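Local coordinates for pullulanase (Klebsiella oxytoca, PDB 2YOC), which hydrolyses alpha-1,6-glucosidic linkages in pullulan and related alpha-glucans as a secreted debranching enzyme of the glycosyl hydrolase class, at residues B[806-814]-B[952-960]; B[991-1002]-B[1047-1058]. All coordinates share one frame; numbering follows the deposited sequence.

Contact 1. Residues B[806-814]-B[952-960]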
loop_
_atom_site.group_PDB
_atom_site.type_symbol
_atom_site.label_atom_id
_atom_site.label_comp_id
_atom_site.label_asym_id
_atom_site.label_seq_id
_atom_site.Cartn_x
_atom_site.Cartn_y
_atom_site.Cartn_z
ATOM N N GLY B 806 12.256 8.499 4.653
ATOM C CA GLY B 806 12.608 9.910 4.569
ATOM C C GLY B 806 11.962 10.648 5.715
ATOM O O GLY B 806 10.837 10.314 6.086
ATOM N N TYR B 807 12.673 11.624 6.297
ATOM C CA TYR B 807 12.166 12.383 7.453
ATOM C C TYR B 807 12.535 13.851 7.483
ATOM O O TYR B 807 11.909 14.602 8.249
ATOM C CB TYR B 807 12.591 11.740 8.804
ATOM C CG TYR B 807 14.081 11.623 9.011
ATOM C CD1 TYR B 807 14.816 12.676 9.536
ATOM C CD2 TYR B 807 14.752 10.436 8.729
ATOM C CE1 TYR B 807 16.192 12.566 9.736
ATOM C CE2 TYR B 807 16.122 10.301 8.958
ATOM C CZ TYR B 807 16.836 11.366 9.469
ATOM O OH TYR B 807 18.185 11.224 9.693
ATOM N N ALA B 808 13.591 14.239 6.716
ATOM C CA ALA B 808 14.143 15.582 6.744
ATOM C C ALA B 808 13.443 16.620 5.911
ATOM O O ALA B 808 12.778 16.273 4.930
ATOM C CB ALA B 808 15.609 15.533 6.389
ATOM N N ALA B 809 13.627 17.912 6.282
ATOM C CA ALA B 809 13.125 19.049 5.501
ATOM C C ALA B 809 14.198 19.491 4.527
ATOM O O ALA B 809 13.862 19.824 3.400
ATOM C CB ALA B 809 12.754 20.203 6.399
ATOM N N ASP B 810 15.486 19.486 4.938
ATOM C CA ASP B 810 16.613 19.866 4.069
ATOM C C ASP B 810 17.728 18.807 4.190
ATOM O O ASP B 810 17.864 18.187 5.254
ATOM C CB ASP B 810 17.162 21.273 4.421
ATOM C CG ASP B 810 16.137 22.391 4.366
ATOM O OD1 ASP B 810 15.902 22.932 3.257
ATOM O OD2 ASP B 810 15.571 22.730 5.435
ATOM N N PRO B 811 18.549 18.574 3.141
ATOM C CA PRO B 811 19.626 17.565 3.278
ATOM C C PRO B 811 20.645 17.877 4.381
ATOM O O PRO B 811 21.432 17.007 4.770
ATOM C CB PRO B 811 20.289 17.546 1.883
ATOM C CG PRO B 811 19.933 18.850 1.259
ATOM C CD PRO B 811 18.559 19.199 1.799
ATOM N N THR B 812 20.650 19.130 4.865
ATOM C CA THR B 812 21.588 19.575 5.885
ATOM C C THR B 812 21.186 19.059 7.274
ATOM O O THR B 812 21.962 19.149 8.220
ATOM C CB THR B 812 21.809 21.074 5.785
ATOM O OG1 THR B 812 20.607 21.737 6.146
ATOM C CG2 THR B 812 22.226 21.496 4.393
ATOM N N GLU B 813 19.986 18.488 7.373
ATOM C CA GLU B 813 19.454 17.886 8.574
ATOM C C GLU B 813 19.811 16.392 8.655
ATOM O O GLU B 813 19.515 15.771 9.672
ATOM C CB GLU B 813 17.939 18.086 8.623
ATOM C CG GLU B 813 17.547 19.546 8.631
ATOM C CD GLU B 813 16.096 19.898 8.912
ATOM O OE1 GLU B 813 15.205 19.019 8.775
ATOM O OE2 GLU B 813 15.856 21.090 9.228
ATOM N N VAL B 814 20.480 15.831 7.606
ATOM C CA VAL B 814 20.854 14.407 7.481
ATOM C C VAL B 814 22.366 14.156 7.417
ATOM O O VAL B 814 23.057 14.743 6.588
ATOM C CB VAL B 814 20.177 13.774 6.229
ATOM C CG1 VAL B 814 20.637 12.339 6.016
ATOM C CG2 VAL B 814 18.665 13.821 6.313
ATOM N N LEU B 952 23.508 20.849 -2.749
ATOM C CA LEU B 952 22.435 21.832 -2.922
ATOM C C LEU B 952 21.989 22.498 -1.627
ATOM O O LEU B 952 21.544 23.650 -1.681
ATOM C CB LEU B 952 21.232 21.256 -3.675
ATOM C CG LEU B 952 21.400 20.858 -5.143
ATOM C CD1 LEU B 952 20.158 20.136 -5.656
ATOM C CD2 LEU B 952 21.686 22.062 -6.025
ATOM N N GLY B 953 22.087 21.783 -0.490
ATOM C CA GLY B 953 21.707 22.323 0.815
ATOM C C GLY B 953 20.221 22.499 1.104
ATOM O O GLY B 953 19.761 22.059 2.160
ATOM N N ASP B 954 19.457 23.197 0.220
ATOM C CA ASP B 954 18.019 23.421 0.439
ATOM C C ASP B 954 17.178 22.248 -0.069
ATOM O O ASP B 954 17.322 21.860 -1.231
ATOM C CB ASP B 954 17.531 24.697 -0.250
ATOM C CG ASP B 954 17.868 25.993 0.458
ATOM O OD1 ASP B 954 17.079 26.406 1.345
ATOM O OD2 ASP B 954 18.874 26.655 0.057
ATOM N N GLY B 955 16.266 21.740 0.759
ATOM C CA GLY B 955 15.354 20.681 0.361
ATOM C C GLY B 955 14.593 20.971 -0.930
ATOM O O GLY B 955 14.431 20.084 -1.772
ATOM N N SER B 956 14.152 22.225 -1.114
ATOM C CA SER B 956 13.416 22.642 -2.301
ATOM C C SER B 956 14.284 22.562 -3.561
ATOM O O SER B 956 13.779 22.214 -4.636
ATOM C CB SER B 956 12.849 24.055 -2.125
ATOM O OG SER B 956 13.872 25.006 -1.874
ATOM N N ALA B 957 15.588 22.871 -3.418
ATOM C CA ALA B 957 16.543 22.793 -4.512
ATOM C C ALA B 957 16.680 21.339 -4.905
ATOM O O ALA B 957 16.610 21.029 -6.103
ATOM C CB ALA B 957 17.901 23.339 -4.083
ATOM N N VAL B 958 16.804 20.434 -3.897
ATOM C CA VAL B 958 16.926 18.993 -4.134
ATOM C C VAL B 958 15.765 18.482 -4.984
ATOM O O VAL B 958 15.992 17.938 -6.053
ATOM C CB VAL B 958 17.150 18.192 -2.835
ATOM C CG1 VAL B 958 17.147 16.690 -3.103
ATOM C CG2 VAL B 958 18.459 18.612 -2.187
HETATM N N MSE B 959 14.551 18.766 -4.562
HETATM C CA MSE B 959 13.334 18.355 -5.234
HETATM C C MSE B 959 13.149 18.895 -6.644
HETATM O O MSE B 959 12.613 18.173 -7.483
HETATM C CB MSE B 959 12.147 18.683 -4.351
HETATM C CG MSE B 959 12.194 17.908 -3.051
HETATM SE SE MSE B 959 10.685 18.308 -1.955
HETATM C CE MSE B 959 9.298 17.583 -3.174
ATOM N N LYS B 960 13.611 20.139 -6.913
ATOM C CA LYS B 960 13.531 20.820 -8.208
ATOM C C LYS B 960 14.629 20.402 -9.174
ATOM O O LYS B 960 14.557 20.788 -10.351
ATOM C CB LYS B 960 13.674 22.336 -8.005
ATOM C CG LYS B 960 12.392 23.040 -7.637
ATOM C CD LYS B 960 12.545 24.540 -7.592
ATOM C CE LYS B 960 12.319 25.075 -6.205
ATOM N NZ LYS B 960 11.939 26.511 -6.210
#
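Asp-810 and Pro-811 press against the chain where it enters helix 955-961, and one straight hydrogen bond fixes the join: Gly-955 N donates to Asp-810 OD1 at 2.8 Å (N-H...O 171°). The carboxylate is met on its anti side, about 20° out of plane, and chi1 of -57°, which sets CG beside the residue's own N, swings OD1 over to the amide. A carboxylate bound to the N-H of a helix's first residue probably gains from the positive end of the helix dipole. The tight side is the buried one, where Pro-811 and Thr-812 pack over Gly-953. Pro-811 CG also meets Val-958 CG2 (3.8 Å), while Ala-809 O receives a CA-H...O contact from Gly-955 CA. The other flank is looser and more open to solvent. There the CB of Asp-954 points away from the loop, its OD1 4.1 Å from Asp-810 OD1; a weak, long ion pair of Asp-954 with Lys-406 may ease the proximity of the two acids. The contact joins a loop leading into strand 814-816 of the catalytic (beta/alpha)8 barrel to helix 955-961, which leads into strand 962-965 of the C-terminal antiparallel sheet, an interdomain seam of an alpha-amylase-type glycosidase.

Contact 2. Residues B[991-1002]-B[1047-1058]. With CA (calcium ion), chain M.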
loop_
_atom_site.group_PDB
_atom_site.type_symbol
_atom_site.label_atom_id
_atom_site.label_comp_id
_atom_site.label_asym_id
_atom_site.label_seq_id
_atom_site.Cartn_x
_atom_site.Cartn_y
_atom_site.Cartn_z
ATOM N N ASP B 991 26.220 26.106 -11.407
ATOM C CA ASP B 991 27.556 25.804 -11.918
ATOM C C ASP B 991 27.679 26.500 -13.283
ATOM O O ASP B 991 26.902 26.226 -14.194
ATOM C CB ASP B 991 27.756 24.275 -12.033
ATOM C CG ASP B 991 29.196 23.798 -12.154
ATOM O OD1 ASP B 991 29.951 24.383 -12.964
ATOM O OD2 ASP B 991 29.549 22.796 -11.490
ATOM N N SER B 992 28.617 27.432 -13.405
ATOM C CA SER B 992 28.809 28.216 -14.641
ATOM C C SER B 992 29.378 27.380 -15.760
ATOM O O SER B 992 29.314 27.787 -16.917
ATOM C CB SER B 992 29.744 29.393 -14.393
ATOM O OG SER B 992 31.003 28.915 -13.940
ATOM N N ARG B 993 29.975 26.244 -15.416
ATOM C CA ARG B 993 30.590 25.344 -16.366
ATOM C C ARG B 993 29.598 24.250 -16.827
ATOM O O ARG B 993 29.629 23.875 -17.997
ATOM C CB ARG B 993 31.899 24.792 -15.745
ATOM C CG ARG B 993 32.447 23.470 -16.313
ATOM C CD ARG B 993 33.704 23.014 -15.582
ATOM N NE ARG B 993 33.386 22.386 -14.304
ATOM C CZ ARG B 993 33.287 21.074 -14.123
ATOM N NH1 ARG B 993 33.496 20.240 -15.134
ATOM N NH2 ARG B 993 32.986 20.583 -12.929
ATOM N N LEU B 994 28.701 23.772 -15.912
ATOM C CA LEU B 994 27.735 22.680 -16.189
ATOM C C LEU B 994 26.270 23.100 -16.360
ATOM O O LEU B 994 25.869 24.176 -15.907
ATOM C CB LEU B 994 27.839 21.524 -15.155
ATOM C CG LEU B 994 29.234 20.981 -14.853
ATOM C CD1 LEU B 994 29.172 19.849 -13.875
ATOM C CD2 LEU B 994 29.970 20.543 -16.105
ATOM N N ASP B 995 25.490 22.226 -17.033
ATOM C CA ASP B 995 24.052 22.340 -17.281
ATOM C C ASP B 995 23.351 21.263 -16.458
ATOM O O ASP B 995 22.151 21.347 -16.232
ATOM C CB ASP B 995 23.732 22.111 -18.767
ATOM C CG ASP B 995 23.299 23.329 -19.578
ATOM O OD1 ASP B 995 23.065 24.410 -18.967
ATOM O OD2 ASP B 995 23.182 23.201 -20.832
ATOM N N GLY B 996 24.114 20.261 -16.029
ATOM C CA GLY B 996 23.617 19.128 -15.268
ATOM C C GLY B 996 24.690 18.121 -14.916
ATOM O O GLY B 996 25.813 18.198 -15.423
ATOM N N LEU B 997 24.340 17.155 -14.044
ATOM C CA LEU B 997 25.220 16.097 -13.524
ATOM C C LEU B 997 24.583 14.725 -13.522
ATOM O O LEU B 997 23.380 14.590 -13.274
ATOM C CB LEU B 997 25.572 16.417 -12.064
ATOM C CG LEU B 997 27.011 16.321 -11.633
ATOM C CD1 LEU B 997 27.968 16.345 -12.837
ATOM C CD2 LEU B 997 27.341 17.440 -10.664
ATOM N N VAL B 998 25.424 13.693 -13.710
ATOM C CA VAL B 998 25.009 12.287 -13.629
ATOM C C VAL B 998 25.972 11.519 -12.719
ATOM O O VAL B 998 27.185 11.526 -12.955
ATOM C CB VAL B 998 24.779 11.564 -14.989
ATOM C CG1 VAL B 998 24.406 10.107 -14.780
ATOM C CG2 VAL B 998 23.700 12.254 -15.807
ATOM N N VAL B 999 25.434 10.879 -11.679
ATOM C CA VAL B 999 26.219 10.019 -10.818
ATOM C C VAL B 999 25.775 8.587 -11.148
ATOM O O VAL B 999 24.588 8.247 -11.031
ATOM C CB VAL B 999 26.093 10.346 -9.311
ATOM C CG1 VAL B 999 26.886 9.352 -8.460
ATOM C CG2 VAL B 999 26.543 11.766 -9.012
ATOM N N ALA B 1000 26.721 7.763 -11.594
ATOM C CA ALA B 1000 26.419 6.379 -11.898
ATOM C C ALA B 1000 27.285 5.477 -11.050
ATOM O O ALA B 1000 28.504 5.607 -11.058
ATOM C CB ALA B 1000 26.608 6.095 -13.377
ATOM N N ILE B 1001 26.637 4.622 -10.254
ATOM C CA ILE B 1001 27.298 3.669 -9.380
ATOM C C ILE B 1001 26.859 2.278 -9.811
ATOM O O ILE B 1001 25.682 1.935 -9.640
ATOM C CB ILE B 1001 26.967 3.949 -7.886
ATOM C CG1 ILE B 1001 27.439 5.358 -7.460
ATOM C CG2 ILE B 1001 27.540 2.851 -6.957
ATOM C CD1 ILE B 1001 26.781 5.867 -6.183
ATOM N N ASN B 1002 27.793 1.485 -10.384
ATOM C CA ASN B 1002 27.499 0.116 -10.797
ATOM C C ASN B 1002 28.060 -0.856 -9.760
ATOM O O ASN B 1002 29.203 -1.305 -9.858
ATOM C CB ASN B 1002 27.998 -0.194 -12.221
ATOM C CG ASN B 1002 27.569 -1.548 -12.752
ATOM O OD1 ASN B 1002 26.463 -2.043 -12.488
ATOM N ND2 ASN B 1002 28.430 -2.157 -13.552
ATOM N N PRO B 1047 31.863 -0.218 -16.532
ATOM C CA PRO B 1047 32.483 -1.461 -16.035
ATOM C C PRO B 1047 31.939 -1.894 -14.663
ATOM O O PRO B 1047 31.270 -1.110 -13.984
ATOM C CB PRO B 1047 33.967 -1.082 -15.919
ATOM C CG PRO B 1047 34.140 0.048 -16.839
ATOM C CD PRO B 1047 32.879 0.828 -16.730
ATOM N N ALA B 1048 32.205 -3.149 -14.268
ATOM C CA ALA B 1048 31.796 -3.695 -12.970
ATOM C C ALA B 1048 32.506 -2.963 -11.843
ATOM O O ALA B 1048 33.662 -2.567 -12.012
ATOM C CB ALA B 1048 32.147 -5.157 -12.905
ATOM N N TRP B 1049 31.803 -2.791 -10.696
ATOM C CA TRP B 1049 32.259 -2.128 -9.465
ATOM C C TRP B 1049 32.892 -0.783 -9.779
ATOM O O TRP B 1049 34.056 -0.522 -9.474
ATOM C CB TRP B 1049 33.147 -3.050 -8.629
ATOM C CG TRP B 1049 32.526 -4.400 -8.460
ATOM C CD1 TRP B 1049 32.821 -5.527 -9.165
ATOM C CD2 TRP B 1049 31.388 -4.720 -7.652
ATOM N NE1 TRP B 1049 31.981 -6.548 -8.796
ATOM C CE2 TRP B 1049 31.090 -6.080 -7.868
ATOM C CE3 TRP B 1049 30.617 -3.998 -6.736
ATOM C CZ2 TRP B 1049 30.055 -6.736 -7.198
ATOM C CZ3 TRP B 1049 29.611 -4.656 -6.049
ATOM C CH2 TRP B 1049 29.331 -6.008 -6.293
ATOM N N SER B 1050 32.117 0.063 -10.440
ATOM C CA SER B 1050 32.613 1.345 -10.867
ATOM C C SER B 1050 31.660 2.471 -10.537
ATOM O O SER B 1050 30.440 2.267 -10.412
ATOM C CB SER B 1050 32.908 1.315 -12.365
ATOM O OG SER B 1050 31.739 1.080 -13.133
ATOM N N VAL B 1051 32.247 3.668 -10.404
ATOM C CA VAL B 1051 31.561 4.925 -10.148
ATOM C C VAL B 1051 32.003 6.017 -11.166
ATOM O O VAL B 1051 33.195 6.254 -11.350
ATOM C CB VAL B 1051 31.514 5.357 -8.643
ATOM C CG1 VAL B 1051 32.781 4.990 -7.884
ATOM C CG2 VAL B 1051 31.187 6.838 -8.474
ATOM N N ALA B 1052 31.020 6.620 -11.859
ATOM C CA ALA B 1052 31.252 7.651 -12.866
ATOM C C ALA B 1052 30.458 8.911 -12.616
ATOM O O ALA B 1052 29.275 8.850 -12.280
ATOM C CB ALA B 1052 30.917 7.122 -14.245
ATOM N N VAL B 1053 31.100 10.051 -12.805
ATOM C CA VAL B 1053 30.437 11.343 -12.700
ATOM C C VAL B 1053 30.387 11.856 -14.129
ATOM O O VAL B 1053 31.419 12.241 -14.688
ATOM C CB VAL B 1053 31.118 12.339 -11.720
ATOM C CG1 VAL B 1053 30.450 13.697 -11.781
ATOM C CG2 VAL B 1053 31.095 11.804 -10.294
ATOM N N LEU B 1054 29.216 11.745 -14.761
ATOM C CA LEU B 1054 29.064 12.202 -16.132
ATOM C C LEU B 1054 28.509 13.606 -16.048
ATOM O O LEU B 1054 27.518 13.841 -15.346
ATOM C CB LEU B 1054 28.141 11.282 -16.962
ATOM C CG LEU B 1054 28.560 9.811 -17.250
ATOM C CD1 LEU B 1054 30.043 9.572 -17.068
ATOM C CD2 LEU B 1054 27.792 8.872 -16.392
ATOM N N GLU B 1055 29.190 14.553 -16.691
ATOM C CA GLU B 1055 28.784 15.942 -16.649
ATOM C C GLU B 1055 28.300 16.454 -17.984
ATOM O O GLU B 1055 28.851 16.092 -19.028
ATOM C CB GLU B 1055 29.870 16.845 -16.040
ATOM C CG GLU B 1055 31.298 16.342 -16.161
ATOM C CD GLU B 1055 32.331 17.241 -15.518
ATOM O OE1 GLU B 1055 32.111 17.651 -14.353
ATOM O OE2 GLU B 1055 33.363 17.529 -16.171
ATOM N N LEU B 1056 27.253 17.297 -17.933
ATOM C CA LEU B 1056 26.600 17.934 -19.071
ATOM C C LEU B 1056 27.189 19.353 -19.212
ATOM O O LEU B 1056 26.788 20.260 -18.472
ATOM C CB LEU B 1056 25.096 18.024 -18.797
ATOM C CG LEU B 1056 24.134 17.764 -19.933
ATOM C CD1 LEU B 1056 22.731 18.112 -19.501
ATOM C CD2 LEU B 1056 24.473 18.586 -21.176
ATOM N N PRO B 1057 28.155 19.581 -20.126
ATOM C CA PRO B 1057 28.757 20.932 -20.203
ATOM C C PRO B 1057 27.798 21.990 -20.714
ATOM O O PRO B 1057 26.955 21.710 -21.571
ATOM C CB PRO B 1057 29.977 20.744 -21.107
ATOM C CG PRO B 1057 29.654 19.513 -21.929
ATOM C CD PRO B 1057 28.762 18.641 -21.097
ATOM N N GLN B 1058 27.894 23.178 -20.137
ATOM C CA GLN B 1058 27.061 24.316 -20.481
ATOM C C GLN B 1058 27.627 25.005 -21.680
ATOM O O GLN B 1058 28.843 25.207 -21.768
ATOM C CB GLN B 1058 26.967 25.303 -19.299
ATOM C CG GLN B 1058 25.809 26.293 -19.422
ATOM C CD GLN B 1058 25.995 27.489 -18.543
ATOM O OE1 GLN B 1058 26.039 27.392 -17.313
ATOM N NE2 GLN B 1058 26.088 28.652 -19.157
HETATM CA CA CA M . 24.555 26.159 -15.360
#
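Gln-1058 grips the loop before strand 994-1002 directly and through calcium: its N donates to Arg-993 O (2.8 Å), and its extended side chain, CG anti to N (chi1 -163°), carries OE1 to a calcium ion, 2.8 Å away. Asp-991 O (2.6 Å) and Leu-994 O (2.4 Å) bind the same ion, and Asp-982 and Ser-989 complete the site. Behind these carbonyls, Asp-991 OD1 accepts from Arg-993 N, an Asx turn, and from Leu-994 N, which extends it to an Asx motif, while OD2 is held by Ser-947. Arg-993 bends back so that NH1 lies at the carboxylate of Glu-1055, 2.9 Å from OE2; the salt bridge is made of weak, bent bonds, its planes 55° apart, with Leu-994 CD2 over one guanidinium face, offset toward its rim. Farther along, Val-998, Ala-1000 and Asn-1002 pair with Leu-1054, Ala-1052 and Ser-1050 through antiparallel backbone bonds. Leu-997, Val-999 and Ile-1001 share one face with Val-1051 and Val-1053; Leu-997 CD1 meets Val-1053 CG1 at 3.8 Å, and Ile-1001 also packs on helix 840-855. At the far end Asn-1002 ND2 donates almost straight to Pro-1047 O (3.1 Å, 171°), from above that carbonyl's plane, where Trp-1049 and Ser-1050 together face Asn-1002. Calcium loop at one end, G1 beta bulge at the other: the strands are neighbours in the antiparallel sheet of the pullulanase C-terminal domain.

How the contacts relate
The two contacts follow each other along the chain and do not touch: their centres are 21 Å apart and their nearest atoms about 8 Å. Contact 1 ties the barrel to the start of the C-terminal sheet region; contact 2 lies within that sheet. Helix 955-961 runs straight into strand 962-965, which pairs with 975-981, in turn the neighbour of 994-1002. Side chains also bridge the gap, since Leu-952 touches Leu-990, between two calcium ligands, and Phe-950, just ahead of 952-960, meets Leu-997. The barrel itself reaches contact 2 through helix 840-855. The calcium belongs to contact 2, whose centre lies about 39 Å from that of the chain, against 27 Å for contact 1.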